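Local coordinates for protein ralf, proline/betaine transporter (Legionella pneumophila, PDB 4D7Q) that is an engineered chimera of a Legionella Sec7 domain and a Rickettsia prowazekii RalF capping domain, and probably acts as a guanine nucleotide exchange factor, at residues K13-I18 and A49-Q54; T150-P155 and E188-I193; P240-N245 and L316-Q321. The protein carries 2 engineered substitutions. One frame throughout, in Å; residues are numbered along the deposited sequence.

Contact 1. Residues K13-I18 and A49-Q54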
ATOM      1  N   LYS A  13       5.803 -16.902  26.338  1.00 36.58           N
ATOM      2  CA  LYS A  13       6.353 -16.134  27.469  1.00 36.49           C
ATOM      3  C   LYS A  13       6.657 -14.707  27.069  1.00 39.08           C
ATOM      4  O   LYS A  13       6.345 -13.780  27.819  1.00 37.10           O
ATOM      5  CB  LYS A  13       7.665 -16.773  27.976  1.00 40.35           C
ATOM      6  CG  LYS A  13       7.472 -17.990  28.843  1.00 60.01           C
ATOM      7  CD  LYS A  13       8.733 -18.848  28.883  1.00 75.98           C
ATOM      8  CE  LYS A  13       8.388 -20.285  29.194  1.00 89.67           C
ATOM      9  NZ  LYS A  13       9.569 -21.182  29.093  1.00101.22           N
ATOM     10  N   ALA A  14       7.276 -14.533  25.877  1.00 36.40           N
ATOM     11  CA  ALA A  14       7.715 -13.244  25.344  1.00 35.40           C
ATOM     12  C   ALA A  14       6.635 -12.361  24.678  1.00 38.61           C
ATOM     13  O   ALA A  14       6.959 -11.251  24.250  1.00 36.40           O
ATOM     14  CB  ALA A  14       8.899 -13.452  24.412  1.00 35.77           C
ATOM     15  N   GLN A  15       5.361 -12.819  24.627  1.00 36.48           N
ATOM     16  CA  GLN A  15       4.278 -12.068  23.979  1.00 35.67           C
ATOM     17  C   GLN A  15       4.210 -10.589  24.359  1.00 38.01           C
ATOM     18  O   GLN A  15       4.229  -9.753  23.460  1.00 35.75           O
ATOM     19  CB  GLN A  15       2.903 -12.760  24.118  1.00 37.14           C
ATOM     20  CG  GLN A  15       2.729 -14.052  23.313  1.00 54.97           C
ATOM     21  CD  GLN A  15       3.021 -13.928  21.834  1.00 70.65           C
ATOM     22  OE1 GLN A  15       4.104 -14.280  21.364  1.00 65.85           O
ATOM     23  NE2 GLN A  15       2.057 -13.458  21.062  1.00 59.79           N
ATOM     24  N   ARG A  16       4.210 -10.254  25.564  1.00 35.69           N
ATOM     25  CA  ARG A  16       4.208  -8.866  26.065  1.00 34.83           C
ATOM     26  C   ARG A  16       5.462  -8.096  25.641  1.00 36.99           C
ATOM     27  O   ARG A  16       5.352  -6.974  25.145  1.00 36.54           O
ATOM     28  CB  ARG A  16       4.017  -8.819  27.589  1.00 36.27           C
ATOM     29  CG  ARG A  16       3.883  -7.404  28.168  1.00 52.24           C
ATOM     30  N   GLU A  17       6.547  -8.587  25.827  1.00 32.96           N
ATOM     31  CA  GLU A  17       7.792  -7.958  25.388  1.00 32.68           C
ATOM     32  C   GLU A  17       7.749  -7.690  23.857  1.00 35.05           C
ATOM     33  O   GLU A  17       8.170  -6.626  23.413  1.00 33.88           O
ATOM     34  CB  GLU A  17       8.987  -8.879  25.732  1.00 34.77           C
ATOM     35  CG  GLU A  17      10.331  -8.174  25.716  1.00 49.90           C
ATOM     36  CD  GLU A  17      11.584  -9.019  25.571  1.00 77.30           C
ATOM     37  OE1 GLU A  17      11.578 -10.195  26.004  1.00 72.09           O
ATOM     38  OE2 GLU A  17      12.597  -8.478  25.067  1.00 74.91           O
ATOM     39  N   ILE A  18       7.270  -8.667  23.064  1.00 31.45           N
ATOM     40  CA  ILE A  18       7.187  -8.526  21.606  1.00 30.06           C
ATOM     41  C   ILE A  18       6.208  -7.402  21.260  1.00 33.61           C
ATOM     42  O   ILE A  18       6.563  -6.507  20.480  1.00 31.90           O
ATOM     43  CB  ILE A  18       6.874  -9.856  20.872  1.00 31.76           C
ATOM     44  CG1 ILE A  18       7.963 -10.919  21.159  1.00 32.25           C
ATOM     45  CG2 ILE A  18       6.771  -9.611  19.350  1.00 30.18           C
ATOM     46  CD1 ILE A  18       7.474 -12.416  21.051  1.00 35.12           C
ATOM     47  N   ALA A  49       3.493 -14.108  11.116  1.00 24.21           N
ATOM     48  CA  ALA A  49       2.124 -14.130  10.587  1.00 24.85           C
ATOM     49  C   ALA A  49       1.096 -14.423  11.681  1.00 29.61           C
ATOM     50  O   ALA A  49       0.103 -13.697  11.790  1.00 29.61           O
ATOM     51  CB  ALA A  49       2.005 -15.159   9.462  1.00 25.99           C
ATOM     52  N   GLU A  50       1.335 -15.469  12.495  1.00 28.42           N
ATOM     53  CA  GLU A  50       0.416 -15.843  13.576  1.00 29.67           C
ATOM     54  C   GLU A  50       0.384 -14.806  14.687  1.00 32.26           C
ATOM     55  O   GLU A  50      -0.669 -14.600  15.287  1.00 31.51           O
ATOM     56  CB  GLU A  50       0.731 -17.223  14.143  1.00 32.06           C
ATOM     57  CG  GLU A  50       0.369 -18.358  13.201  1.00 43.07           C
ATOM     58  CD  GLU A  50       1.210 -19.603  13.391  1.00 63.68           C
ATOM     59  OE1 GLU A  50       1.874 -19.717  14.447  1.00 53.22           O
ATOM     60  OE2 GLU A  50       1.222 -20.455  12.474  1.00 64.96           O
ATOM     61  N   PHE A  51       1.523 -14.137  14.943  1.00 28.19           N
ATOM     62  CA  PHE A  51       1.616 -13.052  15.929  1.00 27.47           C
ATOM     63  C   PHE A  51       0.677 -11.920  15.509  1.00 28.45           C
ATOM     64  O   PHE A  51      -0.096 -11.445  16.333  1.00 27.26           O
ATOM     65  CB  PHE A  51       3.071 -12.541  16.041  1.00 30.16           C
ATOM     66  CG  PHE A  51       3.241 -11.295  16.881  1.00 32.43           C
ATOM     67  CD1 PHE A  51       3.130 -11.351  18.266  1.00 35.15           C
ATOM     68  CD2 PHE A  51       3.511 -10.067  16.286  1.00 35.46           C
ATOM     69  CE1 PHE A  51       3.261 -10.197  19.041  1.00 36.68           C
ATOM     70  CE2 PHE A  51       3.692  -8.916  17.071  1.00 37.93           C
ATOM     71  CZ  PHE A  51       3.540  -8.989  18.440  1.00 35.85           C
ATOM     72  N   PHE A  52       0.704 -11.527  14.209  1.00 25.50           N
ATOM     73  CA  PHE A  52      -0.171 -10.469  13.676  1.00 24.81           C
ATOM     74  C   PHE A  52      -1.657 -10.813  13.827  1.00 28.49           C
ATOM     75  O   PHE A  52      -2.426  -9.958  14.251  1.00 28.13           O
ATOM     76  CB  PHE A  52       0.161 -10.168  12.208  1.00 25.66           C
ATOM     77  CG  PHE A  52       1.508  -9.534  11.921  1.00 26.45           C
ATOM     78  CD1 PHE A  52       2.167  -8.778  12.892  1.00 27.84           C
ATOM     79  CD2 PHE A  52       2.092  -9.645  10.665  1.00 28.28           C
ATOM     80  CE1 PHE A  52       3.374  -8.130  12.597  1.00 30.12           C
ATOM     81  CE2 PHE A  52       3.291  -8.986  10.369  1.00 28.68           C
ATOM     82  CZ  PHE A  52       3.929  -8.245  11.340  1.00 27.39           C
ATOM     83  N   HIS A  53      -2.052 -12.057  13.512  1.00 26.56           N
ATOM     84  CA  HIS A  53      -3.451 -12.516  13.642  1.00 26.08           C
ATOM     85  C   HIS A  53      -3.880 -12.574  15.102  1.00 31.13           C
ATOM     86  O   HIS A  53      -4.903 -11.999  15.468  1.00 30.78           O
ATOM     87  CB  HIS A  53      -3.625 -13.919  13.037  1.00 27.08           C
ATOM     88  CG  HIS A  53      -3.806 -13.950  11.547  1.00 29.57           C
ATOM     89  ND1 HIS A  53      -4.837 -13.273  10.934  1.00 31.09           N
ATOM     90  CD2 HIS A  53      -3.131 -14.658  10.610  1.00 30.85           C
ATOM     91  CE1 HIS A  53      -4.739 -13.557   9.644  1.00 29.84           C
ATOM     92  NE2 HIS A  53      -3.735 -14.396   9.404  1.00 30.05           N
ATOM     93  N   GLN A  54      -3.102 -13.286  15.929  1.00 29.22           N
ATOM     94  CA  GLN A  54      -3.403 -13.501  17.339  1.00 29.40           C
ATOM     95  C   GLN A  54      -3.345 -12.271  18.215  1.00 30.98           C
ATOM     96  O   GLN A  54      -4.166 -12.139  19.121  1.00 30.09           O
ATOM     97  CB  GLN A  54      -2.579 -14.653  17.909  1.00 31.65           C
ATOM     98  CG  GLN A  54      -3.036 -15.998  17.337  1.00 46.46           C
ATOM     99  CD  GLN A  54      -2.027 -17.104  17.481  1.00 73.77           C
ATOM    100  OE1 GLN A  54      -1.480 -17.354  18.562  1.00 71.70           O
ATOM    101  NE2 GLN A  54      -1.823 -17.840  16.398  1.00 71.34           N
TER
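Ile18 lays its CG2 methyl over one face of the Phe51 ring, and Gln15 brings the end of its amide to the edge of the same ring. With CG anti to the backbone N (chi1 172°), the Phe51 side chain runs from CB toward the 13-18 segment. Beyond CB and CG, atom CD1 is the ring carbon nearest the Gln15 amide, whose plane stands 79° from that of the ring. Next along that side, CE1 lies 3.6 Å from Ile18 CG2 and 4.1 Å from Ile18 CB. At the tip, CZ makes the closest approach, 3.4 Å to Ile18 CG2, while CE2 on the other side is 3.9 Å from the same methyl. The methyl sits 3.8 Å from the ring centroid and 29° off the normal, which meets the geometry of a CH-pi contact. Helix 26-40 adds to this packing within the Legionella Sec7 part, Ile33 touching both Ile18 and Phe51. The chemistry is therefore mainly dispersive: shape and close fit, with a weak CH-pi term, join helices 15-24 and 44-54, and polar bonding adds little between these two segments.

Contact 2. Residues T150-P155 and E188-I193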
ATOM      1  N   THR A 150     -17.608   1.179  -2.478  1.00 19.42           N
ATOM      2  CA  THR A 150     -17.355   2.509  -1.949  1.00 20.10           C
ATOM      3  C   THR A 150     -18.389   3.523  -2.483  1.00 24.66           C
ATOM      4  O   THR A 150     -18.943   4.310  -1.713  1.00 25.64           O
ATOM      5  CB  THR A 150     -15.899   2.948  -2.237  1.00 21.70           C
ATOM      6  OG1 THR A 150     -14.988   1.913  -1.874  1.00 24.84           O
ATOM      7  CG2 THR A 150     -15.514   4.203  -1.486  1.00 14.98           C
ATOM      8  N   ASP A 151     -18.620   3.519  -3.798  1.00 20.72           N
ATOM      9  CA  ASP A 151     -19.563   4.459  -4.407  1.00 19.81           C
ATOM     10  C   ASP A 151     -21.017   4.189  -4.091  1.00 23.81           C
ATOM     11  O   ASP A 151     -21.743   5.143  -3.809  1.00 22.91           O
ATOM     12  CB  ASP A 151     -19.335   4.549  -5.925  1.00 21.08           C
ATOM     13  CG  ASP A 151     -18.160   5.432  -6.298  1.00 31.17           C
ATOM     14  OD1 ASP A 151     -17.490   5.963  -5.373  1.00 28.51           O
ATOM     15  OD2 ASP A 151     -17.934   5.630  -7.505  1.00 35.74           O
ATOM     16  N   LEU A 152     -21.458   2.914  -4.158  1.00 20.95           N
ATOM     17  CA  LEU A 152     -22.864   2.544  -3.886  1.00 21.13           C
ATOM     18  C   LEU A 152     -23.309   2.952  -2.488  1.00 24.60           C
ATOM     19  O   LEU A 152     -24.471   3.325  -2.301  1.00 24.43           O
ATOM     20  CB  LEU A 152     -23.128   1.028  -4.086  1.00 20.86           C
ATOM     21  CG  LEU A 152     -23.223   0.502  -5.551  1.00 27.01           C
ATOM     22  CD1 LEU A 152     -23.640  -0.963  -5.576  1.00 26.52           C
ATOM     23  CD2 LEU A 152     -24.285   1.216  -6.332  1.00 30.35           C
ATOM     24  N   HIS A 153     -22.381   2.859  -1.516  1.00 20.66           N
ATOM     25  CA  HIS A 153     -22.602   3.180  -0.107  1.00 19.67           C
ATOM     26  C   HIS A 153     -22.269   4.630   0.230  1.00 24.81           C
ATOM     27  O   HIS A 153     -22.361   5.008   1.385  1.00 26.75           O
ATOM     28  CB  HIS A 153     -21.914   2.151   0.814  1.00 19.18           C
ATOM     29  CG  HIS A 153     -22.540   0.805   0.700  1.00 21.73           C
ATOM     30  ND1 HIS A 153     -23.701   0.493   1.386  1.00 23.39           N
ATOM     31  CD2 HIS A 153     -22.220  -0.228  -0.112  1.00 21.73           C
ATOM     32  CE1 HIS A 153     -24.036  -0.720   0.996  1.00 22.23           C
ATOM     33  NE2 HIS A 153     -23.175  -1.201   0.092  1.00 21.81           N
ATOM     34  N   ASN A 154     -21.921   5.455  -0.774  1.00 20.13           N
ATOM     35  CA  ASN A 154     -21.689   6.865  -0.540  1.00 20.00           C
ATOM     36  C   ASN A 154     -23.023   7.609  -0.853  1.00 26.53           C
ATOM     37  O   ASN A 154     -23.383   7.752  -2.030  1.00 26.36           O
ATOM     38  CB  ASN A 154     -20.525   7.352  -1.374  1.00 18.45           C
ATOM     39  CG  ASN A 154     -20.136   8.786  -1.182  1.00 30.51           C
ATOM     40  OD1 ASN A 154     -20.922   9.638  -0.753  1.00 27.04           O
ATOM     41  ND2 ASN A 154     -18.898   9.081  -1.496  1.00 20.37           N
ATOM     42  N   PRO A 155     -23.789   8.053   0.191  1.00 24.25           N
ATOM     43  CA  PRO A 155     -25.075   8.724  -0.067  1.00 24.04           C
ATOM     44  C   PRO A 155     -24.958  10.047  -0.806  1.00 26.44           C
ATOM     45  O   PRO A 155     -25.949  10.501  -1.362  1.00 24.75           O
ATOM     46  CB  PRO A 155     -25.664   8.914   1.339  1.00 25.74           C
ATOM     47  CG  PRO A 155     -24.476   8.979   2.222  1.00 30.91           C
ATOM     48  CD  PRO A 155     -23.517   7.988   1.646  1.00 26.60           C
ATOM     49  N   GLU A 188     -25.350 -11.980  -8.030  1.00 25.59           N
ATOM     50  CA  GLU A 188     -25.083 -12.265  -6.636  1.00 26.60           C
ATOM     51  C   GLU A 188     -23.960 -11.381  -6.078  1.00 30.43           C
ATOM     52  O   GLU A 188     -24.065 -10.863  -5.001  1.00 30.30           O
ATOM     53  CB  GLU A 188     -24.775 -13.744  -6.438  1.00 28.78           C
ATOM     54  CG  GLU A 188     -25.987 -14.638  -6.626  1.00 47.26           C
ATOM     55  CD  GLU A 188     -25.684 -16.123  -6.843  1.00 80.35           C
ATOM     56  OE1 GLU A 188     -24.508 -16.527  -7.015  1.00 65.45           O
ATOM     57  OE2 GLU A 188     -26.662 -16.904  -6.857  1.00 80.03           O
ATOM     58  N   LEU A 189     -22.904 -11.227  -6.849  1.00 25.18           N
ATOM     59  CA  LEU A 189     -21.845 -10.308  -6.546  1.00 24.04           C
ATOM     60  C   LEU A 189     -22.372  -8.898  -6.293  1.00 25.00           C
ATOM     61  O   LEU A 189     -22.124  -8.340  -5.276  1.00 22.33           O
ATOM     62  CB  LEU A 189     -20.806 -10.304  -7.646  1.00 23.19           C
ATOM     63  CG  LEU A 189     -19.554  -9.522  -7.284  1.00 26.57           C
ATOM     64  CD1 LEU A 189     -18.329 -10.385  -7.106  1.00 25.75           C
ATOM     65  CD2 LEU A 189     -19.300  -8.463  -8.304  1.00 29.17           C
ATOM     66  N   TYR A 190     -23.137  -8.383  -7.237  1.00 21.10           N
ATOM     67  CA  TYR A 190     -23.791  -7.106  -7.099  1.00 21.70           C
ATOM     68  C   TYR A 190     -24.711  -6.974  -5.869  1.00 23.74           C
ATOM     69  O   TYR A 190     -24.626  -6.019  -5.173  1.00 21.89           O
ATOM     70  CB  TYR A 190     -24.535  -6.751  -8.369  1.00 23.59           C
ATOM     71  CG  TYR A 190     -24.981  -5.324  -8.436  1.00 24.83           C
ATOM     72  CD1 TYR A 190     -26.147  -4.910  -7.838  1.00 25.46           C
ATOM     73  CD2 TYR A 190     -24.240  -4.400  -9.112  1.00 26.29           C
ATOM     74  CE1 TYR A 190     -26.543  -3.603  -7.891  1.00 26.64           C
ATOM     75  CE2 TYR A 190     -24.629  -3.091  -9.179  1.00 28.08           C
ATOM     76  CZ  TYR A 190     -25.784  -2.702  -8.565  1.00 33.35           C
ATOM     77  OH  TYR A 190     -26.173  -1.424  -8.638  1.00 34.55           O
ATOM     78  N   SER A 191     -25.557  -7.967  -5.644  1.00 21.65           N
ATOM     79  CA  SER A 191     -26.458  -8.020  -4.491  1.00 22.50           C
ATOM     80  C   SER A 191     -25.691  -7.899  -3.163  1.00 25.22           C
ATOM     81  O   SER A 191     -26.106  -7.146  -2.293  1.00 23.28           O
ATOM     82  CB  SER A 191     -27.273  -9.317  -4.515  1.00 26.89           C
ATOM     83  OG  SER A 191     -28.140  -9.356  -3.393  1.00 33.24           O
ATOM     84  N   GLU A 192     -24.549  -8.599  -3.033  1.00 23.50           N
ATOM     85  CA  GLU A 192     -23.725  -8.566  -1.816  1.00 23.36           C
ATOM     86  C   GLU A 192     -22.976  -7.256  -1.662  1.00 26.28           C
ATOM     87  O   GLU A 192     -22.816  -6.778  -0.539  1.00 26.74           O
ATOM     88  CB  GLU A 192     -22.740  -9.718  -1.812  1.00 25.07           C
ATOM     89  CG  GLU A 192     -23.393 -11.079  -1.728  1.00 32.52           C
ATOM     90  CD  GLU A 192     -22.356 -12.173  -1.665  1.00 36.75           C
ATOM     91  OE1 GLU A 192     -21.557 -12.171  -0.707  1.00 31.86           O
ATOM     92  OE2 GLU A 192     -22.293 -12.985  -2.611  1.00 38.11           O
ATOM     93  N   ILE A 193     -22.523  -6.667  -2.776  1.00 22.23           N
ATOM     94  CA  ILE A 193     -21.858  -5.347  -2.761  1.00 23.53           C
ATOM     95  C   ILE A 193     -22.875  -4.289  -2.248  1.00 26.92           C
ATOM     96  O   ILE A 193     -22.566  -3.489  -1.353  1.00 26.21           O
ATOM     97  CB  ILE A 193     -21.313  -4.996  -4.186  1.00 26.53           C
ATOM     98  CG1 ILE A 193     -20.046  -5.815  -4.503  1.00 27.24           C
ATOM     99  CG2 ILE A 193     -21.046  -3.514  -4.338  1.00 25.72           C
ATOM    100  CD1 ILE A 193     -19.569  -5.714  -6.021  1.00 31.41           C
TER
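Leu152 and His153, at the C-terminal end of helix 135-152, meet helix 183-195 in two different ways. The packed part is apolar. Leu152 CD1 stands 3.8 Å from Ile193 CG2 and 4.1 Å from Tyr190 CZ, and the leucine side chain crosses both partners at about a right angle, so that one methyl is shared between them. Ile193 can offer CG2 because that branch is anti to its backbone N, while CG1 (chi1 -75°) lies beside the backbone N, leaving CG2 to meet Leu152. Ile193 is the buried member of the group and also leans on Thr145 and Leu148 of helix 135-152.

Toward solvent the contact is looser: Leu152, Tyr190 and His153 all remain partly exposed. Across this contact Leu152 CD2 reaches only the Tyr190 hydroxyl, 4.0 Å from OH, and that hydroxyl is engaged by Met163 O through a hydrogen bond.

His153 supplies the directional element. Its NE2 donates to Ile193 O over 2.8 Å with an N-H...O angle of 155°; the oxygen lies close to the imidazole plane, and the donor approaches in the carbonyl plane. Four residues beyond Ile193 comes Pro197, which has no backbone N-H to close the helical bond, so the histidine satisfies a carbonyl near the helix end; Asn149 ND2 adds a weak second bond.

Both segments belong to the Legionella Sec7 part, an all-helical fold. The run Thr150-Asp151-Leu152-His153-Asn154-Pro155 matches the second signature motif of Sec7 domains, which in relatives helps form the Arf-binding groove, and here its end is fastened to the helix 183-195 that packs beside it.

Contact 3. Residues P240-N245 and L316-Q321; sequences PKLQNN and LKLAAQ
Gln321 O, near the C-terminal end of helix 313-325, is approached by two groups: it takes a hydrogen bond from Ser325 OG, and Lys241 lays its aliphatic stem beside it, CB at 3.7 Å and CG at 3.8 Å. The same Ser325 OG accepts from Lys241 N, so the serine hydroxyl bridges the two segments where their backbones come closest, with the CA atoms of Lys241 and Gln321 5.8 Å apart. Lys241 bends at chi2 (-69°), so only CB and CG stay close to Gln321 O.

One residue on, Leu242 turns its side chain to the helix. Its CD2 rests against the Gln321 amide, 3.5 Å from OE1 and 3.6 Å from CD, while Gln321 CB comes within 3.8 Å of the same methyl. Gln321 is extended beyond CG (chi2 172°), which carries the amide past the leucine; the two side chains cross at about a right angle.

This is the Rickettsia capping domain, in which helix 313-325 packs on Tyr209 of strand 208-214, part of an antiparallel sheet, and the 240-245 loop leads toward edge strand 248-252 of that sheet.

Between Leu242 and Leu318 the contact is apolar. Leu242 CD1 meets Leu318 CD1 at 3.8 Å, methyl to methyl, and both leucines are buried. The backbone behind Leu242 is fixed by a type I beta turn from Leu242 to Asn245: Asn245 N donates to Leu242 O at 3.0 Å, and Asn237 ND2 gives that oxygen a second hydrogen bond.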
ATOM      1  N   PRO A 240      15.138  23.001  -5.528  1.00 37.07           N
ATOM      2  CA  PRO A 240      15.940  24.130  -5.015  1.00 37.68           C
ATOM      3  C   PRO A 240      16.981  23.820  -3.933  1.00 40.67           C
ATOM      4  O   PRO A 240      17.975  24.520  -3.875  1.00 41.00           O
ATOM      5  CB  PRO A 240      14.882  25.142  -4.544  1.00 39.75           C
ATOM      6  CG  PRO A 240      13.648  24.787  -5.289  1.00 42.98           C
ATOM      7  CD  PRO A 240      13.690  23.306  -5.461  1.00 38.09           C
ATOM      8  N   LYS A 241      16.781  22.772  -3.103  1.00 36.20           N
ATOM      9  CA  LYS A 241      17.747  22.415  -2.049  1.00 35.38           C
ATOM     10  C   LYS A 241      18.871  21.525  -2.580  1.00 38.61           C
ATOM     11  O   LYS A 241      19.805  21.201  -1.841  1.00 38.22           O
ATOM     12  CB  LYS A 241      17.051  21.746  -0.843  1.00 36.52           C
ATOM     13  CG  LYS A 241      15.890  22.538  -0.238  1.00 38.85           C
ATOM     14  CD  LYS A 241      16.336  23.810   0.481  1.00 42.78           C
ATOM     15  CE  LYS A 241      15.188  24.431   1.239  1.00 50.35           C
ATOM     16  NZ  LYS A 241      15.309  25.915   1.309  1.00 62.76           N
ATOM     17  N   LEU A 242      18.764  21.163  -3.842  1.00 34.27           N
ATOM     18  CA  LEU A 242      19.709  20.284  -4.480  1.00 33.47           C
ATOM     19  C   LEU A 242      20.387  20.868  -5.733  1.00 35.37           C
ATOM     20  O   LEU A 242      20.931  20.148  -6.535  1.00 34.30           O
ATOM     21  CB  LEU A 242      19.026  18.951  -4.784  1.00 32.45           C
ATOM     22  CG  LEU A 242      18.600  18.101  -3.590  1.00 35.82           C
ATOM     23  CD1 LEU A 242      17.730  16.946  -4.033  1.00 34.54           C
ATOM     24  CD2 LEU A 242      19.789  17.572  -2.815  1.00 34.49           C
ATOM     25  N   GLN A 243      20.351  22.174  -5.879  1.00 32.27           N
ATOM     26  CA  GLN A 243      20.855  22.829  -7.081  1.00 32.50           C
ATOM     27  C   GLN A 243      22.387  22.790  -7.338  1.00 36.81           C
ATOM     28  O   GLN A 243      22.816  23.071  -8.430  1.00 35.84           O
ATOM     29  CB  GLN A 243      20.288  24.229  -7.198  1.00 33.88           C
ATOM     30  CG  GLN A 243      18.836  24.257  -7.645  1.00 44.43           C
ATOM     31  CD  GLN A 243      18.567  23.461  -8.905  1.00 48.22           C
ATOM     32  OE1 GLN A 243      17.835  22.516  -8.878  1.00 41.80           O
ATOM     33  NE2 GLN A 243      19.151  23.855  -9.993  1.00 37.53           N
ATOM     34  N   ASN A 244      23.169  22.398  -6.343  1.00 31.31           N
ATOM     35  CA  ASN A 244      24.607  22.192  -6.494  1.00 32.40           C
ATOM     36  C   ASN A 244      24.924  20.702  -6.555  1.00 35.66           C
ATOM     37  O   ASN A 244      26.099  20.338  -6.619  1.00 36.13           O
ATOM     38  CB  ASN A 244      25.388  22.854  -5.342  1.00 37.64           C
ATOM     39  CG  ASN A 244      25.558  24.341  -5.526  1.00 60.55           C
ATOM     40  OD1 ASN A 244      26.248  24.801  -6.444  1.00 58.67           O
ATOM     41  ND2 ASN A 244      24.917  25.123  -4.669  1.00 49.52           N
ATOM     42  N   ASN A 245      23.873  19.840  -6.499  1.00 29.73           N
ATOM     43  CA  ASN A 245      24.014  18.389  -6.520  1.00 29.34           C
ATOM     44  C   ASN A 245      23.833  17.843  -7.919  1.00 33.45           C
ATOM     45  O   ASN A 245      22.905  18.246  -8.628  1.00 33.39           O
ATOM     46  CB  ASN A 245      22.993  17.707  -5.577  1.00 32.43           C
ATOM     47  CG  ASN A 245      23.355  17.778  -4.101  1.00 59.87           C
ATOM     48  OD1 ASN A 245      23.567  16.754  -3.442  1.00 55.74           O
ATOM     49  ND2 ASN A 245      23.410  18.985  -3.544  1.00 45.26           N
ATOM     50  N   LEU A 316      18.377   9.275   3.973  1.00 29.15           N
ATOM     51  CA  LEU A 316      17.450   9.986   4.841  1.00 28.86           C
ATOM     52  C   LEU A 316      17.590  11.496   4.598  1.00 32.40           C
ATOM     53  O   LEU A 316      16.578  12.184   4.443  1.00 32.04           O
ATOM     54  CB  LEU A 316      17.725   9.618   6.325  1.00 29.41           C
ATOM     55  CG  LEU A 316      16.926  10.395   7.398  1.00 34.39           C
ATOM     56  CD1 LEU A 316      15.424  10.145   7.295  1.00 34.75           C
ATOM     57  CD2 LEU A 316      17.413  10.077   8.781  1.00 36.27           C
ATOM     58  N   LYS A 317      18.846  11.997   4.497  1.00 28.43           N
ATOM     59  CA  LYS A 317      19.112  13.407   4.211  1.00 27.42           C
ATOM     60  C   LYS A 317      18.543  13.779   2.834  1.00 29.82           C
ATOM     61  O   LYS A 317      17.817  14.769   2.714  1.00 27.59           O
ATOM     62  CB  LYS A 317      20.624  13.665   4.259  1.00 30.43           C
ATOM     63  CG  LYS A 317      20.992  15.138   4.239  1.00 47.26           C
ATOM     64  CD  LYS A 317      22.463  15.334   3.961  1.00 55.32           C
ATOM     65  CE  LYS A 317      22.799  16.790   3.754  1.00 74.42           C
ATOM     66  NZ  LYS A 317      24.262  17.040   3.882  1.00 87.55           N
ATOM     67  N   LEU A 318      18.844  12.954   1.802  1.00 26.90           N
ATOM     68  CA  LEU A 318      18.343  13.176   0.443  1.00 26.23           C
ATOM     69  C   LEU A 318      16.812  13.212   0.403  1.00 28.58           C
ATOM     70  O   LEU A 318      16.263  14.133  -0.215  1.00 29.33           O
ATOM     71  CB  LEU A 318      18.918  12.132  -0.548  1.00 26.02           C
ATOM     72  CG  LEU A 318      18.498  12.244  -2.034  1.00 28.14           C
ATOM     73  CD1 LEU A 318      18.961  13.573  -2.671  1.00 27.12           C
ATOM     74  CD2 LEU A 318      19.022  11.082  -2.823  1.00 27.74           C
ATOM     75  N   ALA A 319      16.124  12.287   1.129  1.00 22.89           N
ATOM     76  CA  ALA A 319      14.654  12.294   1.177  1.00 22.64           C
ATOM     77  C   ALA A 319      14.146  13.610   1.812  1.00 28.14           C
ATOM     78  O   ALA A 319      13.256  14.234   1.237  1.00 27.55           O
ATOM     79  CB  ALA A 319      14.114  11.078   1.923  1.00 22.12           C
ATOM     80  N   ALA A 320      14.800  14.099   2.903  1.00 27.19           N
ATOM     81  CA  ALA A 320      14.428  15.384   3.522  1.00 27.69           C
ATOM     82  C   ALA A 320      14.716  16.587   2.608  1.00 30.64           C
ATOM     83  O   ALA A 320      13.912  17.518   2.599  1.00 29.03           O
ATOM     84  CB  ALA A 320      15.113  15.566   4.867  1.00 28.62           C
ATOM     85  N   GLN A 321      15.843  16.566   1.835  1.00 28.18           N
ATOM     86  CA  GLN A 321      16.219  17.652   0.884  1.00 27.97           C
ATOM     87  C   GLN A 321      15.201  17.767  -0.244  1.00 31.19           C
ATOM     88  O   GLN A 321      14.799  18.874  -0.612  1.00 31.16           O
ATOM     89  CB  GLN A 321      17.624  17.424   0.284  1.00 28.84           C
ATOM     90  CG  GLN A 321      18.747  17.618   1.295  1.00 37.82           C
ATOM     91  CD  GLN A 321      20.108  17.221   0.780  1.00 41.92           C
ATOM     92  OE1 GLN A 321      20.338  16.096   0.341  1.00 32.49           O
ATOM     93  NE2 GLN A 321      21.053  18.129   0.873  1.00 35.93           N
TER

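In the fold
Contacts 1 and 2 both join helices within the Sec7 part, their centres 36 Å apart, whereas contact 3 lies in the capping domain and fixes a loop to a helix; contacts 2 and 3 sit on opposite sides of the chain's centre. No two contacts touch or share a helix. Contact 1 is mostly buried and relies on a methyl over an aromatic face. Contact 2 is only partly buried and couples apolar packing to a direct side-chain-to-backbone hydrogen bond. Contact 3, also partly buried, grades from a leucine pair to an exposed lysine, and its polar link passes through a serine outside both segments.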